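Local coordinates for sulfur carrier protein ThiS (Escherichia coli, PDB 1ZUD) that carries sulfur at its C-terminus and donates it for synthesis of the thiazole phosphate moiety of thiamine phosphate during thiamine biosynthesis, at residues A32-A35 against I40-R43. Sequence-based numbering, arbitrary orientation.
Sequences AALA and IVPR
V41 and L34 continue the pairing of an antiparallel beta hairpin in the ubiquitin-like fold of ThiS, a worked example of how the outermost strand of this chain peels away while L34 O, L34 N and A32 O of its neighbour still find partners. V41 N gives a nearly straight hydrogen bond to L34 O (2.9 Å, 169° at the hydrogen), and the CA of I40 adds a C-H...O contact to the same oxygen at 3.4 Å. Just before it, A35 and I40 form a non-hydrogen-bonded pair, with CB of A35 4.3 Å from CD1 of I40. CD2 of L34 runs alongside CB of V41 at 4.1 Å, and L34 also packs on W46. Beyond V41 the backbones part, and a water spans the gap, accepting from L34 N at 2.7 Å and able to donate to V41 O, which W46 NE1 also reaches. R43 then closes the far end: kinks at chi2 (141°) and chi3 swing its guanidinium back to the strand, and NH2 forms a salt bridge with D176 of the neighbouring ThiF chain. Cutting the side chain back to an alanine would probably leave both D176 and A32 O without their R43 partner. NH1 donates to A32 O on a lone pair in the carbonyl plane, at 3.1 Å.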
loop_
_atom_site.group_PDB
_atom_site.type_symbol
_atom_site.label_atom_id
_atom_site.label_comp_id
_atom_site.label_asym_id
_atom_site.label_seq_id
_atom_site.Cartn_x
_atom_site.Cartn_y
_atom_site.Cartn_z
ATOM N N ALA D 32 2.680 -5.068 24.082
ATOM C CA ALA D 32 1.750 -5.940 23.356
ATOM C C ALA D 32 0.318 -5.453 23.365
ATOM O O ALA D 32 -0.086 -4.702 24.245
ATOM C CB ALA D 32 1.811 -7.407 23.952
ATOM N N ALA D 33 -0.457 -5.821 22.353
ATOM C CA ALA D 33 -1.864 -5.441 22.376
ATOM C C ALA D 33 -2.540 -6.753 22.033
ATOM O O ALA D 33 -1.921 -7.652 21.470
ATOM C CB ALA D 33 -2.201 -4.339 21.329
ATOM N N LEU D 34 -3.805 -6.861 22.381
ATOM C CA LEU D 34 -4.536 -8.096 22.172
ATOM C C LEU D 34 -5.938 -7.830 21.569
ATOM O O LEU D 34 -6.619 -6.849 21.921
ATOM C CB LEU D 34 -4.634 -8.831 23.544
ATOM C CG LEU D 34 -5.339 -10.189 23.466
ATOM C CD1 LEU D 34 -4.387 -11.261 23.956
ATOM C CD2 LEU D 34 -6.649 -10.166 24.230
ATOM N N ALA D 35 -6.348 -8.683 20.634
ATOM C CA ALA D 35 -7.674 -8.573 20.063
ATOM C C ALA D 35 -8.397 -9.896 20.312
ATOM O O ALA D 35 -7.767 -10.974 20.318
ATOM C CB ALA D 35 -7.607 -8.329 18.584
ATOM N N ILE D 40 -10.051 -4.996 19.748
ATOM C CA ILE D 40 -9.007 -4.810 20.736
ATOM C C ILE D 40 -9.623 -4.874 22.142
ATOM O O ILE D 40 -10.705 -4.355 22.360
ATOM C CB ILE D 40 -8.383 -3.412 20.611
ATOM C CG1 ILE D 40 -7.737 -3.284 19.207
ATOM C CG2 ILE D 40 -7.352 -3.186 21.761
ATOM C CD1 ILE D 40 -6.512 -4.174 19.034
ATOM N N VAL D 41 -8.899 -5.493 23.055
ATOM C CA VAL D 41 -9.263 -5.576 24.459
ATOM C C VAL D 41 -8.152 -4.755 25.149
ATOM O O VAL D 41 -7.014 -5.195 25.221
ATOM C CB VAL D 41 -9.225 -7.014 25.015
ATOM C CG1 VAL D 41 -9.587 -6.950 26.519
ATOM C CG2 VAL D 41 -10.244 -7.895 24.303
ATOM N N PRO D 42 -8.469 -3.543 25.620
ATOM C CA PRO D 42 -7.471 -2.698 26.285
ATOM C C PRO D 42 -6.749 -3.464 27.405
ATOM O O PRO D 42 -7.360 -4.171 28.190
ATOM C CB PRO D 42 -8.298 -1.515 26.790
ATOM C CG PRO D 42 -9.421 -1.415 25.823
ATOM C CD PRO D 42 -9.808 -2.883 25.630
ATOM N N ARG D 43 -5.438 -3.292 27.472
ATOM C CA ARG D 43 -4.611 -3.987 28.437
ATOM C C ARG D 43 -5.103 -3.802 29.860
ATOM O O ARG D 43 -4.942 -4.687 30.690
ATOM C CB ARG D 43 -3.180 -3.477 28.355
ATOM C CG ARG D 43 -2.156 -4.502 28.675
ATOM C CD ARG D 43 -0.999 -4.285 27.709
ATOM N NE ARG D 43 0.053 -3.576 28.387
ATOM C CZ ARG D 43 1.017 -2.882 27.782
ATOM N NH1 ARG D 43 1.109 -2.770 26.415
ATOM N NH2 ARG D 43 1.891 -2.287 28.582
HETATM O O HOH W 1 -4.648 -4.594 23.669
#